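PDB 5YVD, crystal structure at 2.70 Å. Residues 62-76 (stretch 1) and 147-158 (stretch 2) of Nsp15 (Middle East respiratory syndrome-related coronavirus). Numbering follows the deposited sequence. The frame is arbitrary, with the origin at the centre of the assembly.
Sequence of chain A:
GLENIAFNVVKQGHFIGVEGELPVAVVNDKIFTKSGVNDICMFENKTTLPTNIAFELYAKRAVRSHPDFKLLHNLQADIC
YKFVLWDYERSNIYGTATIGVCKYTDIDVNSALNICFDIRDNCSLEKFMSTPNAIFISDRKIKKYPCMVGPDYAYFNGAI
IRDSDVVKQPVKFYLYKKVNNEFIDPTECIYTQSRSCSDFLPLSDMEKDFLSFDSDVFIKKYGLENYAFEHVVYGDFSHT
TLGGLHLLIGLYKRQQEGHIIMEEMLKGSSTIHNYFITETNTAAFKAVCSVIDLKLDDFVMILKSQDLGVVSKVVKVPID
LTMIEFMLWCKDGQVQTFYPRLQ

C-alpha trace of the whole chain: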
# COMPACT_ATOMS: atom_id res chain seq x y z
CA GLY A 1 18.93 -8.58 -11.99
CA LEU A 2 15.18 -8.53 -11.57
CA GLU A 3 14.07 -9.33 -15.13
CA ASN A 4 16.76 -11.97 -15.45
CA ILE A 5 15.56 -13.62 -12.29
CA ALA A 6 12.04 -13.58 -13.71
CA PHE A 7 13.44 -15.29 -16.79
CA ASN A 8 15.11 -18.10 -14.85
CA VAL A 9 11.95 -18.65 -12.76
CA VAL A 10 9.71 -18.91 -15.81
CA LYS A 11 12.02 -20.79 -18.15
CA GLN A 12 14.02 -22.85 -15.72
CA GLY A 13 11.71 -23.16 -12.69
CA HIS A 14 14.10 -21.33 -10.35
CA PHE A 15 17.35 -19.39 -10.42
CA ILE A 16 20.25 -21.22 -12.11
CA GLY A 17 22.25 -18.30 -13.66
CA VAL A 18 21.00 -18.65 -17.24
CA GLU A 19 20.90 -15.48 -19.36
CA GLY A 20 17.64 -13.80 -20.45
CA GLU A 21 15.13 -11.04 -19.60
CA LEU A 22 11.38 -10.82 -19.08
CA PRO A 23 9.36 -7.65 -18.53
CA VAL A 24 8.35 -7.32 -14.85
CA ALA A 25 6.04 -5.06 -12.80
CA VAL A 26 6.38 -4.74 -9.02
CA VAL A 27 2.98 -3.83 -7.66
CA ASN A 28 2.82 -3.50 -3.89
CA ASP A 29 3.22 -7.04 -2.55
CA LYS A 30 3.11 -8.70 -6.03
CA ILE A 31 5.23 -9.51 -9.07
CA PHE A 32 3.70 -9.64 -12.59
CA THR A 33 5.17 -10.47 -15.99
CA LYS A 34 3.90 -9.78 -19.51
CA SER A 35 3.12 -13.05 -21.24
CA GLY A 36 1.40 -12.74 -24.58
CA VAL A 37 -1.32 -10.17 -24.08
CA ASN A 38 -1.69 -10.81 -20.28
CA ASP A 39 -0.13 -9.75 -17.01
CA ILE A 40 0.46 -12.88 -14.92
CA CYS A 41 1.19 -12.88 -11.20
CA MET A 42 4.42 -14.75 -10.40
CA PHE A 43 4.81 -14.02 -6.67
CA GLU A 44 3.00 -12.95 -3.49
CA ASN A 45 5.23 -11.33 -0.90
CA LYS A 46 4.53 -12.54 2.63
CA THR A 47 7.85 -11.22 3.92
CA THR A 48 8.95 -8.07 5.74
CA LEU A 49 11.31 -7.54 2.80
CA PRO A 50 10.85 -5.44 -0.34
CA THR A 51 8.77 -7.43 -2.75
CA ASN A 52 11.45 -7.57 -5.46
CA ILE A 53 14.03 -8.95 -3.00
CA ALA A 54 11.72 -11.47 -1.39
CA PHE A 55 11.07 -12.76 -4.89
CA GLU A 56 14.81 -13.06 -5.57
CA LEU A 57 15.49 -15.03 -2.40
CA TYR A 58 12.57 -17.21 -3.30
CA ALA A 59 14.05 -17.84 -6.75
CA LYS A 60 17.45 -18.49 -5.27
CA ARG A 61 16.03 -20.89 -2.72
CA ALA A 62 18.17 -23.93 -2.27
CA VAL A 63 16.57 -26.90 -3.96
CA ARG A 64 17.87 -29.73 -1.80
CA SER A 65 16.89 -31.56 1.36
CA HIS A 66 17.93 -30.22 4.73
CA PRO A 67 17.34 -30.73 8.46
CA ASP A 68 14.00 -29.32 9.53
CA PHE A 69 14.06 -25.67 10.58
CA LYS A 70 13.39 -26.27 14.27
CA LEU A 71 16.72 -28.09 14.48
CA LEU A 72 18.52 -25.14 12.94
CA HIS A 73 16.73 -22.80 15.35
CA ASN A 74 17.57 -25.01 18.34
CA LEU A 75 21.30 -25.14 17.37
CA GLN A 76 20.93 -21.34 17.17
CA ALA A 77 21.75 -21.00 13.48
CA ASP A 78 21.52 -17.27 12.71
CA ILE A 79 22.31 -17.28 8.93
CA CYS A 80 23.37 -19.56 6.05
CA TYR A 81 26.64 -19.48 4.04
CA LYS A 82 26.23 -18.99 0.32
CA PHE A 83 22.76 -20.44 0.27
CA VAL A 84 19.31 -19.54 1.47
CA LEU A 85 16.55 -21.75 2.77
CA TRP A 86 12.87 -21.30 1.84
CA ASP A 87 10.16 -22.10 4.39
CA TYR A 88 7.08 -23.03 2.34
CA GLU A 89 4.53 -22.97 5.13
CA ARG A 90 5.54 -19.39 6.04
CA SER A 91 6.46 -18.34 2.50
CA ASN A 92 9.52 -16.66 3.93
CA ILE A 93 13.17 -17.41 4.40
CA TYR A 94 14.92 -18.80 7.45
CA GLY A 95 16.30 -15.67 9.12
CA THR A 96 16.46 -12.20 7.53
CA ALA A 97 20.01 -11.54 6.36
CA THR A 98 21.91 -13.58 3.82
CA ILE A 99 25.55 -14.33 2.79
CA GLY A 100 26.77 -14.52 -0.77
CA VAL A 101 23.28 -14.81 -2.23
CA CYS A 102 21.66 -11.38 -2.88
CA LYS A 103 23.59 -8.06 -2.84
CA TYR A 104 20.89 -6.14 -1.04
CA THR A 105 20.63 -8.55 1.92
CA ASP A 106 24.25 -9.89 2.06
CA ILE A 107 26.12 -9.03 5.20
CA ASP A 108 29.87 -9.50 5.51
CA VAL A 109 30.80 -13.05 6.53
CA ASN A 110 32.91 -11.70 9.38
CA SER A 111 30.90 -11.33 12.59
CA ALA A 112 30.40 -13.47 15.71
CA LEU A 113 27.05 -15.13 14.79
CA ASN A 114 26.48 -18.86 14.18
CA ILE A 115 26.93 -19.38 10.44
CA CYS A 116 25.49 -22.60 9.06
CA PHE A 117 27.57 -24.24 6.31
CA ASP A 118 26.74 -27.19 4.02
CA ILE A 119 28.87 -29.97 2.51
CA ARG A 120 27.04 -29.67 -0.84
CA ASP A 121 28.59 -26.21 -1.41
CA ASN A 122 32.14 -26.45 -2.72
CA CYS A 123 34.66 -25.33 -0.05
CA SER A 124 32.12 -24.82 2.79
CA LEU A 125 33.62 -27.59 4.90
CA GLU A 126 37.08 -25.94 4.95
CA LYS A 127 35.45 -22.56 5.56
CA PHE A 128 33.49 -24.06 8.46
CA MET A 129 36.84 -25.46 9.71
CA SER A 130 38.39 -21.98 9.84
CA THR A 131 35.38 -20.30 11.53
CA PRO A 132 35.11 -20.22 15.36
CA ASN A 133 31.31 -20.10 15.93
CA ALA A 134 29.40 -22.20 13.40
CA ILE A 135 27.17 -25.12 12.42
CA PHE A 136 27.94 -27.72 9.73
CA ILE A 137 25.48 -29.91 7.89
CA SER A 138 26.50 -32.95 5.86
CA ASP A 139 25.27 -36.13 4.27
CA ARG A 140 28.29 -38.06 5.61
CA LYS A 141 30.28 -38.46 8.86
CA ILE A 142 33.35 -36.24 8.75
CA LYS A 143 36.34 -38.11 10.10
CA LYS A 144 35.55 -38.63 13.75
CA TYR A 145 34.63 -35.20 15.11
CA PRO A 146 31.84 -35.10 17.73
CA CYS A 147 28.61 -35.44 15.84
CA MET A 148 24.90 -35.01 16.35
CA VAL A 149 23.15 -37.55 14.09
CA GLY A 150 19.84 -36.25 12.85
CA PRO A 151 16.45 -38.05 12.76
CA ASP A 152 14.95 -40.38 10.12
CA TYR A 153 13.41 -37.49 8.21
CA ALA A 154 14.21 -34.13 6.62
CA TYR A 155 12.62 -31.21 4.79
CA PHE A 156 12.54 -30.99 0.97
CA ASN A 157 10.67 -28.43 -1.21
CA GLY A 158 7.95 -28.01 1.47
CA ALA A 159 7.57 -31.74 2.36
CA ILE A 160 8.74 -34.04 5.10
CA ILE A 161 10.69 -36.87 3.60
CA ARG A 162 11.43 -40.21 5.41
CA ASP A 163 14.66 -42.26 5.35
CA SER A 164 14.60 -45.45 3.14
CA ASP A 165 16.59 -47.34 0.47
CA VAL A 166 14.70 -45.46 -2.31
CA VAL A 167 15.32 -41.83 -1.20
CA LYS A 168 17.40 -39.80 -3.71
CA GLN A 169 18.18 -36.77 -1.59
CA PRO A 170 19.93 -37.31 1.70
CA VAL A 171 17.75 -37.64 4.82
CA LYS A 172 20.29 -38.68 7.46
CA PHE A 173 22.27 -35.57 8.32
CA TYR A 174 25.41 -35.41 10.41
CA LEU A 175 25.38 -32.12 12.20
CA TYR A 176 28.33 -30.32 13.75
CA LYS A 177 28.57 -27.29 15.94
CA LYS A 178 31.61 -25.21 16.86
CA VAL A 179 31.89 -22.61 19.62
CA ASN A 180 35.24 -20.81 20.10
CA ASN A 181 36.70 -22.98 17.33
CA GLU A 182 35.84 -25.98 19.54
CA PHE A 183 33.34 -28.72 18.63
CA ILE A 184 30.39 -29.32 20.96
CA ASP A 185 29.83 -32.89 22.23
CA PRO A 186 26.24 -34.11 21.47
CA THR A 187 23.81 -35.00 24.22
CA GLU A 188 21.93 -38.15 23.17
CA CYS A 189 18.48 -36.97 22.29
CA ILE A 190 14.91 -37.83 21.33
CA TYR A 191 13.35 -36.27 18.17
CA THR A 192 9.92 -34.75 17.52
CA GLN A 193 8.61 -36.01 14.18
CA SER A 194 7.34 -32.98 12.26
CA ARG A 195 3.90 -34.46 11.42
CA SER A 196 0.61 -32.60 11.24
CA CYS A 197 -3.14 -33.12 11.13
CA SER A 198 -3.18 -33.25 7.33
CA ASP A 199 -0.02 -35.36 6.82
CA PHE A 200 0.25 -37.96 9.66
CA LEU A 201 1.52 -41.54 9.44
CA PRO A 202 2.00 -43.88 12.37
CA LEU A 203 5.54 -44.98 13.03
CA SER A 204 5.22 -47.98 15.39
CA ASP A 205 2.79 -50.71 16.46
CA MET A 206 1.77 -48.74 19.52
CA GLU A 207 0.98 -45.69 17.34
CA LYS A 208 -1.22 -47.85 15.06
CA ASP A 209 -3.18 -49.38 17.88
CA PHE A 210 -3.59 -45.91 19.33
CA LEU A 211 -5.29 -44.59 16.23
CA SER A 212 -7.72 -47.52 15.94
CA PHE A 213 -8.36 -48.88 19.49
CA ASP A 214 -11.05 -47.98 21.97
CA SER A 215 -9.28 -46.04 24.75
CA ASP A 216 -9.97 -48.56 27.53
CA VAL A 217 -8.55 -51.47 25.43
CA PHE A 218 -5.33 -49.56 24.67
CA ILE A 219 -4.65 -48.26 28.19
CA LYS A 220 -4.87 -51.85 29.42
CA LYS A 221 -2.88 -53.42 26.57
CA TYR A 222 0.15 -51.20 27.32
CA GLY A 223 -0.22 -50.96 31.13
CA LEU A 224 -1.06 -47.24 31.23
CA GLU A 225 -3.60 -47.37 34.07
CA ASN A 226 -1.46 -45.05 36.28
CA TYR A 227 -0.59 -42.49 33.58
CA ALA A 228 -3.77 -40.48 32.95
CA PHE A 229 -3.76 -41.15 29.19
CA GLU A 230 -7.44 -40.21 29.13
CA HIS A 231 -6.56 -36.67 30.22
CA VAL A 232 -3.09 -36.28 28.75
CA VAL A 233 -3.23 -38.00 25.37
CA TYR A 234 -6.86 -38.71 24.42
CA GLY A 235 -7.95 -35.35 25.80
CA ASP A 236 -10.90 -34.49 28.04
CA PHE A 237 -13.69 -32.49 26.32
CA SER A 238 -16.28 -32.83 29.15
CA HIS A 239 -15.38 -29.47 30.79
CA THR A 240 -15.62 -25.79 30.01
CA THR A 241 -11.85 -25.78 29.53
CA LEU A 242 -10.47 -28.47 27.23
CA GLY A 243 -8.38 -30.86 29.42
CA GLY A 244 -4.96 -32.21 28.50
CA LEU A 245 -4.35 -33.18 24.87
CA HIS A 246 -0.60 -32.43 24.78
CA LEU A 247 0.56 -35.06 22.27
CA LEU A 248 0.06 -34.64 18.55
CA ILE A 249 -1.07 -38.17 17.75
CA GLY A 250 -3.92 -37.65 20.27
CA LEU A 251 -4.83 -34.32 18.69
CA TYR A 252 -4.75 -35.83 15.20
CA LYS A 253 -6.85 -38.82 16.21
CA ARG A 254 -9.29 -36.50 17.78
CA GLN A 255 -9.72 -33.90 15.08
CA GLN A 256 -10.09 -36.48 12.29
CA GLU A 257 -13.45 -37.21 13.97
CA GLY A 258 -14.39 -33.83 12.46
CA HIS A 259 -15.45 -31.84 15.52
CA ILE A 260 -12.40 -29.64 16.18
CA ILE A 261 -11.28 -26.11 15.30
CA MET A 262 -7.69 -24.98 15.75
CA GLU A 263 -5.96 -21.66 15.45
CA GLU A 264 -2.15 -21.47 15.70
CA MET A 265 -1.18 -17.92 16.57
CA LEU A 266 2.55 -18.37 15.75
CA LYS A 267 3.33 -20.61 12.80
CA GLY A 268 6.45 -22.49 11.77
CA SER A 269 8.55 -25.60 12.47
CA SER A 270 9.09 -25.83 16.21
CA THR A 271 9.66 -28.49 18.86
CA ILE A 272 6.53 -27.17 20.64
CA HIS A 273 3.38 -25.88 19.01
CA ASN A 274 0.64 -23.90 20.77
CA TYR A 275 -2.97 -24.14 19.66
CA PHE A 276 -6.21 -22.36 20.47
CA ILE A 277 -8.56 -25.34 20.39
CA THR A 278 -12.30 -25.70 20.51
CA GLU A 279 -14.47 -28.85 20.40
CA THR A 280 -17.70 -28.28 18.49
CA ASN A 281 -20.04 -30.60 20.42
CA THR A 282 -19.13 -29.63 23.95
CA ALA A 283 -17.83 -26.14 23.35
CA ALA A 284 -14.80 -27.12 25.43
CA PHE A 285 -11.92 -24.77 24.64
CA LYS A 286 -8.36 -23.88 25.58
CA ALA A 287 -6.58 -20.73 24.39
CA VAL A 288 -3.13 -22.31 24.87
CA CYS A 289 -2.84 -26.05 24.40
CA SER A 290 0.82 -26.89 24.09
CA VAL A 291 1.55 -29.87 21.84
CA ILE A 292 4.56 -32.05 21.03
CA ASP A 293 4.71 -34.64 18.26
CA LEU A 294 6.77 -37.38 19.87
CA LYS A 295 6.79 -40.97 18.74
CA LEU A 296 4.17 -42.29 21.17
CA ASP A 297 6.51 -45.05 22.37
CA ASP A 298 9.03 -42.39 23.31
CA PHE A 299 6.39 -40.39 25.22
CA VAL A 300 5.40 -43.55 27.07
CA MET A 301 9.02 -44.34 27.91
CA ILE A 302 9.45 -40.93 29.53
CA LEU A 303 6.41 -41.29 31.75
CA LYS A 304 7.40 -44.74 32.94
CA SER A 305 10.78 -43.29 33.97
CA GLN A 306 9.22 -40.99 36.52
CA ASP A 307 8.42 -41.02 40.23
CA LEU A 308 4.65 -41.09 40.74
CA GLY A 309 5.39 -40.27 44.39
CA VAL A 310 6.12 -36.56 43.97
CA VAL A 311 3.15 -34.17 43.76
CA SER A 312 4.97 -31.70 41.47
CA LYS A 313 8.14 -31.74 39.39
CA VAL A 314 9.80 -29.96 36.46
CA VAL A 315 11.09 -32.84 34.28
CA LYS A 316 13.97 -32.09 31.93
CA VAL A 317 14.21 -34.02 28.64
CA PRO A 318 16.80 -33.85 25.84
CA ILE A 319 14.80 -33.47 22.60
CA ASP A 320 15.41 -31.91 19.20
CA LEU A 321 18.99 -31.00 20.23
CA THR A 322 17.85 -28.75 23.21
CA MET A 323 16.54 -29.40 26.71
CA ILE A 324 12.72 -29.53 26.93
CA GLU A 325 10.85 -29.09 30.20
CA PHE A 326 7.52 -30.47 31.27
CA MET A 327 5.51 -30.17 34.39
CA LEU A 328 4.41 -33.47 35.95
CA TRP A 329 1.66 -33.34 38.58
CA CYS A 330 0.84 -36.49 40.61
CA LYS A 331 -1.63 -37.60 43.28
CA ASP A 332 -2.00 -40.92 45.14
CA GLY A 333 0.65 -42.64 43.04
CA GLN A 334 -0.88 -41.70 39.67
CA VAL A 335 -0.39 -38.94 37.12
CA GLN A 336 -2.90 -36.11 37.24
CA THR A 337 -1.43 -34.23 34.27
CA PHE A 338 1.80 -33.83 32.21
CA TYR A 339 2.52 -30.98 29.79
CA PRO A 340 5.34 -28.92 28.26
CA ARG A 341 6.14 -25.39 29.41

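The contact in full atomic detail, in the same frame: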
# COMPACT_ATOMS: atom_id res chain seq x y z
N ALA A 62 17.39 -22.74 -2.05
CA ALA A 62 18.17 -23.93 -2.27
C ALA A 62 17.33 -25.16 -2.46
O ALA A 62 16.68 -25.58 -1.56
CB ALA A 62 19.08 -24.15 -1.12
N VAL A 63 17.42 -25.78 -3.62
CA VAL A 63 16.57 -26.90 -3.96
C VAL A 63 17.22 -28.22 -3.61
O VAL A 63 17.70 -28.95 -4.48
CB VAL A 63 16.20 -26.85 -5.43
CG1 VAL A 63 15.17 -27.95 -5.77
CG2 VAL A 63 15.61 -25.48 -5.70
N ARG A 64 17.21 -28.54 -2.33
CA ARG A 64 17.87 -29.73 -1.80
C ARG A 64 17.24 -30.03 -0.47
O ARG A 64 16.62 -29.15 0.11
CB ARG A 64 19.36 -29.46 -1.58
CG ARG A 64 19.60 -28.12 -0.89
CD ARG A 64 20.94 -27.99 -0.18
NE ARG A 64 22.04 -27.73 -1.08
CZ ARG A 64 23.02 -26.86 -0.84
NH1 ARG A 64 23.06 -26.13 0.27
NH2 ARG A 64 23.98 -26.72 -1.74
N SER A 65 17.41 -31.23 0.03
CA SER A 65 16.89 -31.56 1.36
C SER A 65 17.75 -30.91 2.44
O SER A 65 18.92 -30.56 2.22
CB SER A 65 16.86 -33.07 1.59
OG SER A 65 18.15 -33.64 1.45
N HIS A 66 17.17 -30.74 3.61
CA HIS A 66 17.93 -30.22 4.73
C HIS A 66 17.23 -30.58 6.02
O HIS A 66 16.03 -30.88 5.99
CB HIS A 66 18.15 -28.71 4.62
CG HIS A 66 16.90 -27.90 4.50
ND1 HIS A 66 16.21 -27.44 5.60
CD2 HIS A 66 16.22 -27.45 3.42
CE1 HIS A 66 15.15 -26.75 5.20
NE2 HIS A 66 15.14 -26.73 3.88
N PRO A 67 17.96 -30.55 7.15
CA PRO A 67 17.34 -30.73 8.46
C PRO A 67 16.21 -29.76 8.67
O PRO A 67 16.26 -28.65 8.15
CB PRO A 67 18.47 -30.44 9.44
CG PRO A 67 19.72 -30.74 8.69
CD PRO A 67 19.43 -30.49 7.23
N ASP A 68 15.19 -30.17 9.41
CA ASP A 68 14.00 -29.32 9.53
C ASP A 68 14.35 -28.06 10.34
O ASP A 68 15.21 -28.09 11.22
CB ASP A 68 12.82 -30.10 10.15
CG ASP A 68 11.50 -29.33 10.07
OD1 ASP A 68 11.43 -28.31 9.33
OD2 ASP A 68 10.53 -29.75 10.76
N PHE A 69 13.68 -26.97 10.03
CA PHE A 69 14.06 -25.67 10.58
C PHE A 69 14.23 -25.63 12.08
O PHE A 69 15.16 -24.98 12.57
CB PHE A 69 13.06 -24.59 10.15
CG PHE A 69 12.92 -24.47 8.67
CD1 PHE A 69 13.89 -23.86 7.93
CD2 PHE A 69 11.82 -25.01 8.02
CE1 PHE A 69 13.79 -23.77 6.57
CE2 PHE A 69 11.71 -24.91 6.65
CZ PHE A 69 12.70 -24.29 5.92
N LYS A 70 13.34 -26.30 12.81
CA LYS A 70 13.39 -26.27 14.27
C LYS A 70 14.73 -26.79 14.81
O LYS A 70 15.14 -26.41 15.90
CB LYS A 70 12.24 -27.08 14.87
CG LYS A 70 12.45 -28.59 14.80
CD LYS A 70 11.18 -29.42 14.82
CE LYS A 70 11.49 -30.84 14.35
NZ LYS A 70 10.32 -31.74 14.45
N LEU A 71 15.40 -27.67 14.07
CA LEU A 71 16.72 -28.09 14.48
C LEU A 71 17.73 -26.95 14.30
O LEU A 71 18.58 -26.67 15.16
CB LEU A 71 17.16 -29.34 13.72
CG LEU A 71 16.30 -30.61 13.89
CD1 LEU A 71 17.04 -31.81 13.32
CD2 LEU A 71 15.91 -30.90 15.33
N LEU A 72 17.62 -26.24 13.18
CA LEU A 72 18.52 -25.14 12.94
C LEU A 72 18.32 -24.11 14.02
O LEU A 72 19.28 -23.69 14.65
CB LEU A 72 18.28 -24.54 11.56
CG LEU A 72 18.34 -25.55 10.40
CD1 LEU A 72 18.31 -24.78 9.09
CD2 LEU A 72 19.54 -26.49 10.46
N HIS A 73 17.07 -23.75 14.28
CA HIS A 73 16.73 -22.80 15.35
C HIS A 73 17.23 -23.24 16.73
O HIS A 73 17.73 -22.42 17.49
CB HIS A 73 15.21 -22.58 15.37
CG HIS A 73 14.71 -21.82 16.56
ND1 HIS A 73 15.07 -20.52 16.83
CD2 HIS A 73 13.84 -22.18 17.54
CE1 HIS A 73 14.45 -20.11 17.92
NE2 HIS A 73 13.70 -21.10 18.37
N ASN A 74 17.13 -24.52 17.04
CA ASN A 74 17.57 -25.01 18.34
C ASN A 74 19.11 -25.10 18.48
O ASN A 74 19.62 -25.04 19.61
CB ASN A 74 16.91 -26.36 18.64
CG ASN A 74 15.40 -26.27 18.82
OD1 ASN A 74 14.81 -25.18 18.77
ND2 ASN A 74 14.76 -27.42 19.02
N LEU A 75 19.84 -25.28 17.37
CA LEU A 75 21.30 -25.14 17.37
C LEU A 75 21.72 -23.67 17.29
O LEU A 75 22.91 -23.36 17.23
CB LEU A 75 21.92 -25.88 16.19
CG LEU A 75 21.67 -27.38 16.01
CD1 LEU A 75 22.50 -27.87 14.85
CD2 LEU A 75 21.99 -28.16 17.28
N GLN A 76 20.74 -22.78 17.29
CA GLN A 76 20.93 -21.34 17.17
C GLN A 76 21.68 -20.93 15.91
O GLN A 76 22.64 -20.15 15.96
CB GLN A 76 21.63 -20.76 18.39
CG GLN A 76 20.85 -20.92 19.69
CD GLN A 76 21.78 -20.95 20.89
OE1 GLN A 76 22.89 -21.51 20.84
NE2 GLN A 76 21.33 -20.35 21.98
N CYS A 147 29.64 -35.56 16.85
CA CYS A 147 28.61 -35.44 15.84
C CYS A 147 27.22 -35.72 16.36
O CYS A 147 26.98 -36.78 16.90
CB CYS A 147 28.92 -36.41 14.70
SG CYS A 147 27.52 -36.75 13.62
N MET A 148 26.32 -34.77 16.17
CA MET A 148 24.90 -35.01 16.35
C MET A 148 24.33 -35.67 15.08
O MET A 148 24.46 -35.14 13.98
CB MET A 148 24.17 -33.69 16.58
CG MET A 148 24.74 -32.82 17.68
SD MET A 148 24.41 -31.05 17.38
CE MET A 148 24.54 -30.53 19.09
N VAL A 149 23.71 -36.84 15.22
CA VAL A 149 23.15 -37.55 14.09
C VAL A 149 21.68 -37.28 14.04
O VAL A 149 20.94 -37.67 14.95
CB VAL A 149 23.33 -39.06 14.23
CG1 VAL A 149 22.69 -39.79 13.03
CG2 VAL A 149 24.81 -39.39 14.37
N GLY A 150 21.23 -36.65 12.97
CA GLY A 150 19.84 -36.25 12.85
C GLY A 150 18.84 -37.39 12.82
O GLY A 150 19.22 -38.55 12.84
N PRO A 151 17.55 -37.06 12.75
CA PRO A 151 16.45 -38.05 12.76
C PRO A 151 16.20 -38.72 11.41
O PRO A 151 16.85 -38.40 10.44
CB PRO A 151 15.25 -37.20 13.17
CG PRO A 151 15.56 -35.82 12.67
CD PRO A 151 17.05 -35.67 12.74
N ASP A 152 15.25 -39.65 11.37
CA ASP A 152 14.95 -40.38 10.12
C ASP A 152 14.00 -39.64 9.18
O ASP A 152 13.20 -40.26 8.47
CB ASP A 152 14.38 -41.76 10.44
CG ASP A 152 15.36 -42.66 11.15
OD1 ASP A 152 16.58 -42.52 10.91
OD2 ASP A 152 14.91 -43.51 11.94
N TYR A 153 14.14 -38.31 9.15
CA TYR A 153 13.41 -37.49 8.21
C TYR A 153 14.11 -36.15 8.00
O TYR A 153 15.01 -35.77 8.73
CB TYR A 153 12.03 -37.25 8.74
CG TYR A 153 12.03 -36.38 9.99
CD1 TYR A 153 12.03 -36.96 11.26
CD2 TYR A 153 12.02 -34.98 9.90
CE1 TYR A 153 12.03 -36.19 12.41
CE2 TYR A 153 12.02 -34.19 11.05
CZ TYR A 153 12.02 -34.80 12.30
OH TYR A 153 12.01 -34.03 13.47
N ALA A 154 13.63 -35.42 7.00
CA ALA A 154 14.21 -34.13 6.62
C ALA A 154 13.20 -33.33 5.79
O ALA A 154 12.14 -33.84 5.42
CB ALA A 154 15.50 -34.35 5.82
N TYR A 155 13.52 -32.09 5.50
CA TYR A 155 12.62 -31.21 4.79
C TYR A 155 13.10 -31.12 3.35
O TYR A 155 14.29 -31.01 3.13
CB TYR A 155 12.70 -29.85 5.45
CG TYR A 155 11.68 -28.84 5.01
CD1 TYR A 155 11.94 -27.95 3.96
CD2 TYR A 155 10.47 -28.72 5.68
CE1 TYR A 155 11.01 -26.98 3.61
CE2 TYR A 155 9.53 -27.78 5.31
CZ TYR A 155 9.80 -26.91 4.29
OH TYR A 155 8.84 -25.98 3.97
N PHE A 156 12.18 -31.19 2.39
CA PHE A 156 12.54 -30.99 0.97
C PHE A 156 11.40 -30.35 0.16
O PHE A 156 10.30 -30.91 0.08
CB PHE A 156 12.98 -32.33 0.34
CG PHE A 156 13.42 -32.22 -1.10
CD1 PHE A 156 14.34 -31.26 -1.51
CD2 PHE A 156 12.93 -33.12 -2.05
CE1 PHE A 156 14.74 -31.18 -2.83
CE2 PHE A 156 13.33 -33.05 -3.38
CZ PHE A 156 14.23 -32.08 -3.77
N ASN A 157 11.66 -29.16 -0.41
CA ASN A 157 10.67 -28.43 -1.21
C ASN A 157 9.27 -28.30 -0.55
O ASN A 157 8.25 -28.38 -1.22
CB ASN A 157 10.52 -29.09 -2.60
CG ASN A 157 11.81 -29.07 -3.42
OD1 ASN A 157 12.73 -28.28 -3.18
ND2 ASN A 157 11.87 -29.95 -4.41
N GLY A 158 9.22 -28.09 0.76
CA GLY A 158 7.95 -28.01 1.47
C GLY A 158 7.48 -29.28 2.17
O GLY A 158 6.64 -29.20 3.07
O HOH W 1 13.31 -25.87 -2.25
O HOH W 2 14.25 -27.65 0.34
O HOH W 3 15.48 -33.21 10.29

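The firmest polar link between the stretches is a reciprocal backbone pair. His66 N donates to Tyr155 O at 2.9 Å (N-H...O angle 154°), and Tyr155 N donates to His66 O at 2.8 Å (168°). Two bonds between the same residues, the second closer to linear, define a single antiparallel bridge, with the CA atoms of His66 and Tyr155 5.4 Å apart. Tyr155 O also receives a CA-H...O contact from Ser65 CA at 3.2 Å, with an angle of 135° at the hydrogen. The one direct side-chain hydrogen bond across the contact runs from Lys70 NZ to Tyr153 OH, 3.0 Å; the extended lysine chain (chi2 to chi4 all t) carries the amine to the phenol.

Water continues the pairing on both sides of the bridge. The oxygen of water 2 lies 2.8 Å from Arg64 O, to which it donates, and 3.1 Å from Asn157 N, from which it accepts; the oxygen of water 3 lies 3.2 Å from Asp68 N, from which it accepts, and 3.0 Å from Tyr153 O, to which it donates.

Packing centres on Tyr155, which has the largest area covered by the opposing stretch, 113 Å². Phe69 directs its ring edge at the tyrosine face: the centroids lie 4.8 Å apart, the planes meet at 65°, and Phe69 CE2 comes within 3.6 Å of Tyr155 CZ. Although the CA-to-CB bond of His66 points away, its ring returns to Tyr155, whose CB sits over the imidazole face, 4.2 Å from the centroid and 22° off the normal. A hydrogen bond from His66 ND1 to Pro67 O, 2.8 Å, helps hold that ring.

Farther out, Phe156 CD1 lies 3.3 Å from Arg64 C, so this ring packs against backbone. Leu71 CD1 meets Pro151 CD at 3.9 Å, and Leu75 CD2 reaches Met148 SD at 3.8 Å, extending the apolar contact along the helix and just beyond it.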